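Local atomic coordinates of SspB protein (Streptomyces clavuligerus, PDB entry 6JUF), a protein that probably cuts DNA as a metal-binding nuclease of the SspABCD–SspE system, which senses phosphorothioate-modified DNA and defends bacteria against phage. Residues B[112-115]-B[116-120]; B[119-122]-B[123-126]; B[130-134]-B[135-139]; B[148-151]-B[152-155]; B[163-166]-B[167-170]. One frame throughout, in Å; residues are numbered along the deposited sequence.

Contact 1: residues B[112-115]-B[116-120]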
loop_
_atom_site.group_PDB
_atom_site.type_symbol
_atom_site.label_atom_id
_atom_site.label_comp_id
_atom_site.label_asym_id
_atom_site.label_seq_id
_atom_site.Cartn_x
_atom_site.Cartn_y
_atom_site.Cartn_z
ATOM N N LEU B 112 -8.748 7.734 -7.823
ATOM C CA LEU B 112 -8.748 9.193 -7.902
ATOM C C LEU B 112 -7.396 9.754 -8.321
ATOM O O LEU B 112 -7.268 10.587 -9.214
ATOM C CB LEU B 112 -9.183 9.819 -6.553
ATOM C CG LEU B 112 -9.298 11.322 -6.493
ATOM C CD1 LEU B 112 -10.330 11.854 -7.496
ATOM C CD2 LEU B 112 -9.648 11.688 -5.068
ATOM N N LEU B 113 -6.376 9.263 -7.616
ATOM C CA LEU B 113 -4.992 9.682 -7.913
ATOM C C LEU B 113 -4.597 9.329 -9.340
ATOM O O LEU B 113 -3.956 10.114 -10.025
ATOM C CB LEU B 113 -3.995 9.109 -6.888
ATOM C CG LEU B 113 -4.019 9.886 -5.531
ATOM C CD1 LEU B 113 -3.354 9.006 -4.467
ATOM C CD2 LEU B 113 -3.354 11.248 -5.652
ATOM N N HIS B 114 -5.012 8.125 -9.797
ATOM C CA HIS B 114 -4.767 7.690 -11.169
ATOM C C HIS B 114 -5.416 8.650 -12.164
ATOM O O HIS B 114 -4.794 9.104 -13.133
ATOM C CB HIS B 114 -5.266 6.236 -11.338
ATOM C CG HIS B 114 -5.185 5.758 -12.736
ATOM N ND1 HIS B 114 -6.287 5.527 -13.534
ATOM C CD2 HIS B 114 -4.073 5.459 -13.501
ATOM C CE1 HIS B 114 -5.844 5.088 -14.750
ATOM N NE2 HIS B 114 -4.501 5.090 -14.723
ATOM N N TRP B 115 -6.660 9.045 -11.866
ATOM C CA TRP B 115 -7.357 10.029 -12.684
ATOM C C TRP B 115 -6.571 11.356 -12.716
ATOM O O TRP B 115 -6.362 11.956 -13.780
ATOM C CB TRP B 115 -8.768 10.230 -12.102
ATOM C CG TRP B 115 -9.554 11.286 -12.880
ATOM C CD1 TRP B 115 -9.866 12.597 -12.470
ATOM C CD2 TRP B 115 -10.084 11.170 -14.261
ATOM N NE1 TRP B 115 -10.564 13.254 -13.432
ATOM C CE2 TRP B 115 -10.755 12.439 -14.545
ATOM C CE3 TRP B 115 -10.136 10.130 -15.213
ATOM C CZ2 TRP B 115 -11.342 12.701 -15.775
ATOM C CZ3 TRP B 115 -10.741 10.426 -16.440
ATOM C CH2 TRP B 115 -11.317 11.698 -16.700
ATOM N N TRP B 116 -6.057 11.773 -11.534
ATOM C CA TRP B 116 -5.308 13.032 -11.491
ATOM C C TRP B 116 -4.009 12.987 -12.237
ATOM O O TRP B 116 -3.634 13.951 -12.887
ATOM C CB TRP B 116 -5.050 13.490 -10.072
ATOM C CG TRP B 116 -6.322 13.966 -9.380
ATOM C CD1 TRP B 116 -7.594 14.231 -9.965
ATOM C CD2 TRP B 116 -6.480 14.273 -7.953
ATOM N NE1 TRP B 116 -8.489 14.648 -8.993
ATOM C CE2 TRP B 116 -7.896 14.677 -7.763
ATOM C CE3 TRP B 116 -5.650 14.205 -6.841
ATOM C CZ2 TRP B 116 -8.399 15.042 -6.493
ATOM C CZ3 TRP B 116 -6.153 14.583 -5.596
ATOM C CH2 TRP B 116 -7.518 14.957 -5.404
ATOM N N LEU B 117 -3.380 11.797 -12.255
ATOM C CA LEU B 117 -2.099 11.634 -12.956
ATOM C C LEU B 117 -2.318 11.850 -14.491
ATOM O O LEU B 117 -1.515 12.456 -15.156
ATOM C CB LEU B 117 -1.511 10.239 -12.707
ATOM C CG LEU B 117 -0.188 9.909 -13.423
ATOM C CD1 LEU B 117 0.968 10.915 -13.068
ATOM C CD2 LEU B 117 0.253 8.494 -13.119
ATOM N N LEU B 118 -3.436 11.340 -14.979
ATOM C CA LEU B 118 -3.767 11.378 -16.420
ATOM C C LEU B 118 -4.394 12.718 -16.818
ATOM O O LEU B 118 -4.466 13.085 -17.980
ATOM C CB LEU B 118 -4.694 10.210 -16.773
ATOM C CG LEU B 118 -4.122 8.805 -16.695
ATOM C CD1 LEU B 118 -5.244 7.807 -16.879
ATOM C CD2 LEU B 118 -2.996 8.596 -17.717
ATOM N N SER B 119 -4.843 13.453 -15.802
ATOM C CA SER B 119 -5.696 14.642 -16.027
ATOM C C SER B 119 -5.019 15.753 -16.821
ATOM O O SER B 119 -3.850 16.018 -16.613
ATOM C CB SER B 119 -6.166 15.211 -14.673
ATOM O OG SER B 119 -7.052 16.282 -14.842
ATOM N N SER B 120 -5.789 16.397 -17.703
ATOM C CA SER B 120 -5.284 17.528 -18.462
ATOM C C SER B 120 -6.472 18.459 -18.699
ATOM O O SER B 120 -7.587 18.020 -19.024
ATOM C CB SER B 120 -4.722 17.037 -19.787
ATOM O OG SER B 120 -4.245 18.113 -20.532
#

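Contact 2: residues B[119-122]-B[123-126]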
loop_
_atom_site.group_PDB
_atom_site.type_symbol
_atom_site.label_atom_id
_atom_site.label_comp_id
_atom_site.label_asym_id
_atom_site.label_seq_id
_atom_site.Cartn_x
_atom_site.Cartn_y
_atom_site.Cartn_z
ATOM N N SER B 119 -4.843 13.453 -15.802
ATOM C CA SER B 119 -5.696 14.642 -16.027
ATOM C C SER B 119 -5.019 15.753 -16.821
ATOM O O SER B 119 -3.850 16.018 -16.613
ATOM C CB SER B 119 -6.166 15.211 -14.673
ATOM O OG SER B 119 -7.052 16.282 -14.842
ATOM N N SER B 120 -5.789 16.397 -17.703
ATOM C CA SER B 120 -5.284 17.528 -18.462
ATOM C C SER B 120 -6.472 18.459 -18.699
ATOM O O SER B 120 -7.587 18.020 -19.024
ATOM C CB SER B 120 -4.722 17.037 -19.787
ATOM O OG SER B 120 -4.245 18.113 -20.532
ATOM N N ARG B 121 -6.235 19.736 -18.463
ATOM C CA ARG B 121 -7.219 20.776 -18.809
ATOM C C ARG B 121 -6.439 22.039 -19.122
ATOM O O ARG B 121 -5.237 22.108 -18.818
ATOM C CB ARG B 121 -8.209 20.986 -17.654
ATOM C CG ARG B 121 -7.963 22.307 -16.942
ATOM C CD ARG B 121 -7.745 22.222 -15.437
ATOM N NE ARG B 121 -8.299 21.019 -14.837
ATOM C CZ ARG B 121 -9.587 20.825 -14.614
ATOM N NH1 ARG B 121 -10.459 21.790 -14.923
ATOM N NH2 ARG B 121 -10.019 19.664 -14.087
ATOM N N PRO B 122 -7.102 23.067 -19.701
ATOM C CA PRO B 122 -6.348 24.275 -20.010
ATOM C C PRO B 122 -5.786 24.876 -18.737
ATOM O O PRO B 122 -6.488 25.055 -17.725
ATOM C CB PRO B 122 -7.408 25.203 -20.652
ATOM C CG PRO B 122 -8.449 24.260 -21.186
ATOM C CD PRO B 122 -8.472 23.082 -20.267
ATOM N N GLY B 123 -4.499 25.142 -18.776
ATOM C CA GLY B 123 -3.791 25.688 -17.617
ATOM C C GLY B 123 -3.212 24.614 -16.681
ATOM O O GLY B 123 -2.386 24.937 -15.812
ATOM N N THR B 124 -3.589 23.347 -16.860
ATOM C CA THR B 124 -3.056 22.208 -16.051
ATOM C C THR B 124 -2.932 20.893 -16.821
ATOM O O THR B 124 -3.748 19.982 -16.677
ATOM C CB THR B 124 -3.879 21.975 -14.750
ATOM O OG1 THR B 124 -4.172 23.217 -14.118
ATOM C CG2 THR B 124 -3.129 21.047 -13.732
ATOM N N LYS B 125 -1.908 20.827 -17.682
ATOM C CA LYS B 125 -1.685 19.660 -18.536
ATOM C C LYS B 125 -1.101 18.519 -17.685
ATOM O O LYS B 125 -0.643 18.716 -16.541
ATOM C CB LYS B 125 -0.702 20.020 -19.662
ATOM C CG LYS B 125 -1.281 20.807 -20.804
ATOM C CD LYS B 125 -0.146 21.194 -21.767
ATOM C CE LYS B 125 -0.756 21.630 -23.093
ATOM N NZ LYS B 125 0.305 21.897 -24.105
ATOM N N SER B 126 -1.063 17.317 -18.230
ATOM C CA SER B 126 -0.465 16.157 -17.543
ATOM C C SER B 126 1.073 16.199 -17.610
ATOM O O SER B 126 1.662 16.621 -18.591
ATOM C CB SER B 126 -0.968 14.898 -18.228
ATOM O OG SER B 126 -0.387 13.715 -17.636
HETATM O O HOH W 1 -5.522 18.658 -14.964
HETATM O O HOH W 2 -6.133 24.752 -15.043
#

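Contact 3: residues B[130-134]-B[135-139]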
loop_
_atom_site.group_PDB
_atom_site.type_symbol
_atom_site.label_atom_id
_atom_site.label_comp_id
_atom_site.label_asym_id
_atom_site.label_seq_id
_atom_site.Cartn_x
_atom_site.Cartn_y
_atom_site.Cartn_z
ATOM N N SER B 130 3.800 9.598 -21.266
ATOM C CA SER B 130 3.874 8.147 -21.578
ATOM C C SER B 130 2.653 7.417 -21.076
ATOM O O SER B 130 2.103 6.526 -21.762
ATOM C CB SER B 130 5.165 7.492 -21.089
ATOM O OG SER B 130 6.246 7.949 -21.879
ATOM N N TRP B 131 2.231 7.792 -19.873
ATOM C CA TRP B 131 0.966 7.231 -19.326
ATOM C C TRP B 131 -0.234 7.623 -20.147
ATOM O O TRP B 131 -1.129 6.791 -20.402
ATOM C CB TRP B 131 0.742 7.762 -17.901
ATOM C CG TRP B 131 1.494 6.979 -16.815
ATOM C CD1 TRP B 131 0.915 6.196 -15.850
ATOM C CD2 TRP B 131 2.937 6.988 -16.516
ATOM N NE1 TRP B 131 1.866 5.704 -14.962
ATOM C CE2 TRP B 131 3.119 6.138 -15.348
ATOM C CE3 TRP B 131 4.073 7.615 -17.084
ATOM C CZ2 TRP B 131 4.383 5.905 -14.788
ATOM C CZ3 TRP B 131 5.328 7.361 -16.540
ATOM C CH2 TRP B 131 5.500 6.514 -15.436
ATOM N N TYR B 132 -0.293 8.891 -20.529
ATOM C CA TYR B 132 -1.382 9.378 -21.401
ATOM C C TYR B 132 -1.438 8.584 -22.739
ATOM O O TYR B 132 -2.492 8.121 -23.136
ATOM C CB TYR B 132 -1.287 10.910 -21.641
ATOM C CG TYR B 132 -2.545 11.383 -22.330
ATOM C CD1 TYR B 132 -2.653 11.367 -23.733
ATOM C CD2 TYR B 132 -3.617 11.892 -21.582
ATOM C CE1 TYR B 132 -3.820 11.804 -24.353
ATOM C CE2 TYR B 132 -4.797 12.301 -22.204
ATOM C CZ TYR B 132 -4.890 12.231 -23.569
ATOM O OH TYR B 132 -6.032 12.649 -24.174
ATOM N N VAL B 133 -0.304 8.363 -23.402
ATOM C CA VAL B 133 -0.311 7.529 -24.627
ATOM C C VAL B 133 -0.824 6.125 -24.283
ATOM O O VAL B 133 -1.684 5.585 -24.970
ATOM C CB VAL B 133 1.112 7.412 -25.247
ATOM C CG1 VAL B 133 1.052 6.448 -26.474
ATOM C CG2 VAL B 133 1.591 8.790 -25.708
ATOM N N ALA B 134 -0.263 5.505 -23.216
ATOM C CA ALA B 134 -0.550 4.088 -22.897
ATOM C C ALA B 134 -2.043 3.892 -22.670
ATOM O O ALA B 134 -2.634 2.955 -23.166
ATOM C CB ALA B 134 0.249 3.575 -21.670
ATOM N N PHE B 135 -2.646 4.782 -21.892
ATOM C CA PHE B 135 -4.090 4.644 -21.600
ATOM C C PHE B 135 -4.986 5.182 -22.696
ATOM O O PHE B 135 -6.062 4.548 -22.942
ATOM C CB PHE B 135 -4.444 5.281 -20.255
ATOM C CG PHE B 135 -4.016 4.433 -19.085
ATOM C CD1 PHE B 135 -4.918 3.561 -18.501
ATOM C CD2 PHE B 135 -2.704 4.479 -18.598
ATOM C CE1 PHE B 135 -4.538 2.745 -17.422
ATOM C CE2 PHE B 135 -2.332 3.678 -17.510
ATOM C CZ PHE B 135 -3.212 2.775 -16.960
ATOM N N HIS B 136 -4.636 6.316 -23.319
ATOM C CA HIS B 136 -5.617 7.047 -24.149
ATOM C C HIS B 136 -5.351 7.050 -25.643
ATOM O O HIS B 136 -6.272 7.282 -26.414
ATOM C CB HIS B 136 -5.694 8.486 -23.641
ATOM C CG HIS B 136 -6.316 8.584 -22.266
ATOM N ND1 HIS B 136 -7.560 8.149 -22.021
ATOM C CD2 HIS B 136 -5.854 9.136 -21.088
ATOM C CE1 HIS B 136 -7.889 8.350 -20.730
ATOM N NE2 HIS B 136 -6.839 8.965 -20.138
ATOM N N LEU B 137 -4.103 6.820 -26.061
ATOM C CA LEU B 137 -3.746 6.967 -27.521
ATOM C C LEU B 137 -3.292 5.691 -28.218
ATOM O O LEU B 137 -3.428 5.570 -29.434
ATOM C CB LEU B 137 -2.698 8.067 -27.734
ATOM C CG LEU B 137 -3.135 9.488 -27.293
ATOM C CD1 LEU B 137 -2.030 10.520 -27.487
ATOM C CD2 LEU B 137 -4.321 9.967 -28.067
ATOM N N ALA B 138 -2.838 4.713 -27.458
ATOM C CA ALA B 138 -2.341 3.468 -28.071
ATOM C C ALA B 138 -3.468 2.722 -28.751
ATOM O O ALA B 138 -4.586 2.691 -28.215
ATOM C CB ALA B 138 -1.667 2.544 -27.029
ATOM N N PRO B 139 -3.206 2.130 -29.918
ATOM C CA PRO B 139 -4.335 1.485 -30.650
ATOM C C PRO B 139 -4.594 0.050 -30.109
ATOM O O PRO B 139 -5.527 -0.600 -30.509
ATOM C CB PRO B 139 -3.820 1.420 -32.084
ATOM C CG PRO B 139 -2.339 1.309 -31.918
ATOM C CD PRO B 139 -1.978 2.152 -30.698
#

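Contact 4: residues B[148-151]-B[152-155]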
loop_
_atom_site.group_PDB
_atom_site.type_symbol
_atom_site.label_atom_id
_atom_site.label_comp_id
_atom_site.label_asym_id
_atom_site.label_seq_id
_atom_site.Cartn_x
_atom_site.Cartn_y
_atom_site.Cartn_z
ATOM N N LEU B 148 4.925 -0.945 -26.831
ATOM C CA LEU B 148 4.474 0.284 -26.193
ATOM C C LEU B 148 5.476 1.427 -26.329
ATOM O O LEU B 148 5.127 2.577 -26.601
ATOM C CB LEU B 148 4.100 0.043 -24.737
ATOM C CG LEU B 148 3.532 1.269 -24.014
ATOM C CD1 LEU B 148 2.261 1.803 -24.695
ATOM C CD2 LEU B 148 3.250 0.889 -22.569
ATOM N N THR B 149 6.752 1.098 -26.133
ATOM C CA THR B 149 7.782 2.091 -26.371
ATOM C C THR B 149 7.667 2.701 -27.792
ATOM O O THR B 149 7.714 3.931 -27.959
ATOM C CB THR B 149 9.189 1.484 -26.141
ATOM O OG1 THR B 149 9.302 1.144 -24.750
ATOM C CG2 THR B 149 10.298 2.507 -26.544
ATOM N N GLN B 150 7.489 1.839 -28.800
ATOM C CA GLN B 150 7.438 2.349 -30.198
ATOM C C GLN B 150 6.230 3.260 -30.454
ATOM O O GLN B 150 6.334 4.296 -31.147
ATOM C CB GLN B 150 7.539 1.191 -31.209
ATOM C CG GLN B 150 8.969 0.655 -31.266
ATOM C CD GLN B 150 10.024 1.752 -31.511
ATOM O OE1 GLN B 150 10.997 1.913 -30.722
ATOM N NE2 GLN B 150 9.859 2.497 -32.623
ATOM N N VAL B 151 5.082 2.921 -29.860
ATOM C CA VAL B 151 3.924 3.788 -29.987
ATOM C C VAL B 151 4.155 5.159 -29.354
ATOM O O VAL B 151 3.832 6.175 -29.937
ATOM C CB VAL B 151 2.634 3.097 -29.508
ATOM C CG1 VAL B 151 1.431 4.048 -29.622
ATOM C CG2 VAL B 151 2.384 1.928 -30.417
ATOM N N ILE B 152 4.755 5.169 -28.164
ATOM C CA ILE B 152 5.036 6.442 -27.529
ATOM C C ILE B 152 6.036 7.263 -28.373
ATOM O O ILE B 152 5.826 8.435 -28.561
ATOM C CB ILE B 152 5.539 6.288 -26.093
ATOM C CG1 ILE B 152 4.445 5.624 -25.239
ATOM C CG2 ILE B 152 5.925 7.643 -25.550
ATOM C CD1 ILE B 152 4.952 4.956 -23.974
ATOM N N VAL B 153 7.083 6.595 -28.885
ATOM C CA VAL B 153 8.081 7.265 -29.741
ATOM C C VAL B 153 7.361 7.951 -30.924
ATOM O O VAL B 153 7.652 9.076 -31.238
ATOM C CB VAL B 153 9.115 6.278 -30.280
ATOM C CG1 VAL B 153 9.914 6.838 -31.484
ATOM C CG2 VAL B 153 10.006 5.790 -29.143
ATOM N N ARG B 154 6.425 7.232 -31.570
ATOM C CA ARG B 154 5.705 7.753 -32.725
ATOM C C ARG B 154 4.997 9.054 -32.349
ATOM O O ARG B 154 5.092 10.055 -33.056
ATOM C CB ARG B 154 4.756 6.664 -33.257
ATOM C CG ARG B 154 4.098 6.954 -34.605
ATOM C CD ARG B 154 3.054 5.886 -34.963
ATOM N NE ARG B 154 1.713 6.222 -34.443
ATOM C CZ ARG B 154 0.879 7.113 -35.000
ATOM N NH1 ARG B 154 1.225 7.785 -36.095
ATOM N NH2 ARG B 154 -0.310 7.342 -34.471
ATOM N N HIS B 155 4.284 9.031 -31.207
ATOM C CA HIS B 155 3.558 10.202 -30.729
ATOM C C HIS B 155 4.466 11.360 -30.336
ATOM O O HIS B 155 4.196 12.532 -30.619
ATOM C CB HIS B 155 2.607 9.810 -29.568
ATOM C CG HIS B 155 1.277 9.351 -30.061
ATOM N ND1 HIS B 155 0.928 8.040 -30.159
ATOM C CD2 HIS B 155 0.234 10.073 -30.588
ATOM C CE1 HIS B 155 -0.293 7.946 -30.716
ATOM N NE2 HIS B 155 -0.712 9.190 -30.987
#

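Contact 5: residues B[163-166]-B[167-170]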
loop_
_atom_site.group_PDB
_atom_site.type_symbol
_atom_site.label_atom_id
_atom_site.label_comp_id
_atom_site.label_asym_id
_atom_site.label_seq_id
_atom_site.Cartn_x
_atom_site.Cartn_y
_atom_site.Cartn_z
ATOM N N GLY B 163 11.872 16.721 -28.227
ATOM C CA GLY B 163 11.869 15.793 -27.090
ATOM C C GLY B 163 12.814 14.617 -26.852
ATOM O O GLY B 163 13.891 14.506 -27.420
ATOM N N PRO B 164 12.381 13.686 -25.993
ATOM C CA PRO B 164 13.248 12.706 -25.348
ATOM C C PRO B 164 13.905 11.680 -26.279
ATOM O O PRO B 164 13.491 11.458 -27.429
ATOM C CB PRO B 164 12.261 11.954 -24.423
ATOM C CG PRO B 164 11.014 11.953 -25.235
ATOM C CD PRO B 164 10.968 13.401 -25.698
ATOM N N VAL B 165 14.937 11.059 -25.748
ATOM C CA VAL B 165 15.491 9.885 -26.371
ATOM C C VAL B 165 14.631 8.663 -26.019
ATOM O O VAL B 165 13.894 8.647 -25.022
ATOM C CB VAL B 165 16.993 9.674 -26.007
ATOM C CG1 VAL B 165 17.829 10.839 -26.532
ATOM C CG2 VAL B 165 17.182 9.549 -24.494
ATOM N N GLU B 166 14.740 7.652 -26.854
ATOM C CA GLU B 166 14.036 6.390 -26.721
ATOM C C GLU B 166 14.276 5.758 -25.348
ATOM O O GLU B 166 13.366 5.234 -24.723
ATOM C CB GLU B 166 14.440 5.461 -27.861
ATOM C CG GLU B 166 13.770 4.093 -27.812
ATOM C CD GLU B 166 14.169 3.224 -28.972
ATOM O OE1 GLU B 166 13.550 3.344 -30.041
ATOM O OE2 GLU B 166 15.124 2.465 -28.822
ATOM N N ALA B 167 15.494 5.873 -24.848
ATOM C CA ALA B 167 15.844 5.274 -23.560
ATOM C C ALA B 167 14.979 5.833 -22.453
ATOM O O ALA B 167 14.604 5.087 -21.499
ATOM C CB ALA B 167 17.341 5.430 -23.241
ATOM N N SER B 168 14.678 7.124 -22.514
ATOM C CA SER B 168 13.773 7.688 -21.484
ATOM C C SER B 168 12.358 7.139 -21.595
ATOM O O SER B 168 11.672 6.919 -20.568
ATOM C CB SER B 168 13.716 9.206 -21.591
ATOM O OG SER B 168 15.011 9.736 -21.433
ATOM N N ILE B 169 11.868 6.991 -22.813
ATOM C CA ILE B 169 10.515 6.438 -23.007
ATOM C C ILE B 169 10.509 4.986 -22.503
ATOM O O ILE B 169 9.549 4.546 -21.850
ATOM C CB ILE B 169 10.098 6.565 -24.477
ATOM C CG1 ILE B 169 9.889 8.067 -24.804
ATOM C CG2 ILE B 169 8.829 5.724 -24.752
ATOM C CD1 ILE B 169 9.794 8.424 -26.294
ATOM N N ALA B 170 11.546 4.218 -22.812
ATOM C CA ALA B 170 11.593 2.811 -22.319
ATOM C C ALA B 170 11.577 2.789 -20.789
ATOM O O ALA B 170 11.003 1.871 -20.198
ATOM C CB ALA B 170 12.864 2.095 -22.811
HETATM O O HOH W 3 15.314 11.996 -22.885
#

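Contact 1: residues B[112-115]-B[116-120]
Leu112 has its CG opposite the backbone N (chi1 -177°), while Trp116, one turn on, has CG beside its own N (chi1 -71°), and these two settings bring the leucine branch over the indole. Leu112 CG stands 4.0 Å from the centroid of the six-membered ring of Trp116, close to the ring normal, which meets the criteria for a CH-pi contact over the face. The two methyls extend it along the ring: Leu112 CD1 comes 3.7 Å from Trp116 NE1, and Leu112 CD2 lies near the CZ2–CH2 side. Leu113 CD2 reaches Trp116 CE3 at 3.9 Å by an oblique approach. The neighbouring indoles of Trp115 and Trp116 meet only rim to rim, CD1 to CD1 at 3.8 Å, with the planes of their five-membered rings at 52°, so neither covers the other. Further along, Leu118 CG sits over one face of the His114 imidazole. The indole N-H groups have partners outside the pair of segments, Asp240 for Trp115 NE1 and Tyr236 for Trp116 NE1, which probably helps set the rotation of both rings. Beneath the side chains the backbone bonds run from Trp116 N to Leu112 O (2.9 Å), Leu117 N to Leu113 O (2.9 Å) and Leu118 N to His114 O (3.2 Å), until Ser119 leaves helical angles. Side chains of helices 89-95, 231-243 and 264-268 touch these residues. The pattern is that of the last turns of a buried alpha-helix, 107-118, whose side chains, spaced three and four residues apart, bring aromatic rings to the centre of the chain.

Contact 2: residues B[119-122]-B[123-126]
Arg121 and Thr124 exchange two backbone hydrogen bonds, the first kind of interaction here. Thr124 N donates to Arg121 O at 2.8 Å, and Arg121 N donates to Thr124 O at 3.1 Å; in both cases the donor stands above the carbonyl plane and not on a lone pair. A CA-H...O contact from Ser120 CA to Thr124 O (3.4 Å) adds a further, softer approach to the same oxygen. Water makes up the second kind. One molecule donates to Thr124 O and also bonds Ser119 OG, at 2.8 Å each. A second donates to Pro122 O and accepts from Thr124 OG1, bridging the corner of the turn. Among side-chain contacts, the third kind, Arg121 and Thr124 lie side by side and point the same way, with Arg121 CD 3.9 Å from Thr124 CB. The arginine chain bends at its second and third torsions, and its NH2 forms a salt bridge with Asp240. Next to the turn, Ser120 OG rests 3.6 Å from Lys125 CA, while the hydroxyl itself is bonded to Ala9 O. Lys125 NZ goes to Ala7 O, and Ser126 OG to Leu117 O, so the return limb is tied to the N-terminal part of the chain and to the preceding helix. Gly123 takes a positive phi of 90°, the backbone shape required at the third position of this corner. With proline second and glycine third, the four residues from Arg121 to Thr124 form a type II beta turn, closed by a single antiparallel hydrogen-bonded pair as in a very short beta hairpin.

Contact 3: residues B[130-134]-B[135-139]
Tyr132 and His136 cross at about a right angle, with the histidine's CB placed over the phenol face. That carbon lies 3.9 Å from the Tyr132 ring centroid and close to the ring normal, a CH-pi contact. The imidazole is displaced toward one side of the phenol: His136 CD2 is 3.5 Å from Tyr132 CE2, and the two planes make 45°, which is neither a stack nor an edge-to-face pair. Leu137 takes up a different sector, its CD1 at the phenol edge in the ring plane, 3.8 Å from Tyr132 CE1. Its CG stands beside its own N (chi1 -61°), directing the branch toward the phenol. These neighbours sit on the closing turns of helix 129-137, where the winding widens into a pi-type turn. The evidence is Val133 O, which accepts two N-H groups, from Leu137 and from Ala138, both at 2.9 Å; the second is an i to i+5 bond. Before the widening the spacing is alpha-helical, with Phe135 N bonded to Trp131 O and His136 N to Tyr132 O. Phe135 turns its ring so that Trp131 O lies at the edge, in plane, with Phe135 CD2 at 3.3 Å. The same ring meets His114 and Tyr180 edge-to-face, while Phe135 O accepts from Arg266 and Arg269. Trp131 approaches Phe135 more loosely, CD1 to CE2 at 4.4 Å, and also packs on helix 166-180 and on Leu117 and Leu118. The Trp131 side chain is about 11 Å from that of Glu18, a residue seen to bind magnesium in this protein, although no metal is bound to this chain.

Contact 4: residues B[148-151]-B[152-155]
Leu148 to His155 run as unbroken helix, with the backbone of each residue in the first segment bonded to that of its partner four positions ahead. Ile152 N donates to Leu148 O (3.0 Å) and Val153 N to Thr149 O (2.9 Å), both nearly along the C=O axis. Arg154 N to Gln150 O and His155 N to Val151 O follow with the donor somewhat tilted from the carbonyl plane. The last oxygen receives a second, weak bond: His155 ND1 lies 3.5 Å from Val151 O, which stands at the imidazole edge, near its plane. His155 and Val151 lie side by side and point the same way, so the ring runs past the valine, ND1 coming 4.1 Å from Val151 CG1. On the flank formed by Leu148 and Ile152 the chains meet at an angle, CG to CD1 at 4.0 Å. Ile152 has CG1 beside its own N (chi1 -63°), which turns the longer branch back along the helix, and CD1 also comes within 3.5 Å of Leu148 O. Thr149 CG2 and Val153 CG2 also meet obliquely, at 4.2 Å, and here Val153 CG2 lies 3.2 Å from Thr149 O, a tight approach of a methyl to a carbonyl oxygen. The threonine hydroxyl itself is bonded one turn back, to Leu145 O. Ile152 packs toward Ser130 and Val133 as well as Ile169 and Val173, whereas Arg154 and Gln150 belong to the exposed side. This is the character of an amphipathic alpha-helix, 145-159, packed through its Ile152 side against both helix 129-137 and helix 166-180.

Contact 5: residues B[163-166]-B[167-170]
Pro164 and Ile169 meet with no aromatic ring between them, and the flat groups of this contact are a carboxylate and the backbone carbonyls. The Glu166 carboxylate, on a side chain extended through its first two torsions, is carried off from the 167-170 backbone toward Gln150 of helix 145-159. The proline ring is puckered at CG, and that atom makes the touch, 3.9 Å from Ile169 CD1, the two side chains meeting at an angle. Ile169 reaches it with CG1 beside its own N (chi1 -69°); from there it also packs on Phe14, Ile152 and Val153. Val165 holds the N-cap position. Its CG2 lies 3.8 Å from Ser168 OG and near Ala167 CB, lying along the first turn. Val165 O receives two weak bonds, from Ser168 N at 3.0 Å and from Ile169 N at 3.4 Å, before the regular pattern starts with Ala170 N to Glu166 O (2.8 Å, 166° at the hydrogen). A water completes the start: it accepts from Val165 N at 3.0 Å and is bonded to Ser168 OG at 2.7 Å, so the serine is joined to the cap residue through solvent. The Ser168 side chain is about 9 Å from that of Glu18, a residue seen to bind magnesium although this chain holds none. The chemistry implies a helix start probably steadied by a proline–isoleucine apolar contact and a bridging water instead of a side-chain cap on valine; Glu166, an acid at the first helical position, may have a modest favourable effect there, though its carboxylate extends away from the first N-H groups.

The five contacts follow one another along the chain. Contact 1 runs into contact 2 through Ser119 and Ser120, and Leu117 O lies 3.0 Å from Ser126 OG, probably a hydrogen bond that ties the limb after the turn back to the end of helix 107-118. Contact 3 packs back on contact 1, with Leu117 CD2 3.6 Å from Trp131 CD1, and forward on contact 4, where Val133 CG1 meets Ile152 CG1 at 3.7 Å. Contacts 4 and 5 touch through Ile152 CG2 and Ile169 CG2 (3.6 Å). Glu18, seen to bind magnesium though none is bound to this chain, lies at some distance, its side chain about 11 Å from that of Trp131 and about 9 Å from that of Ser168.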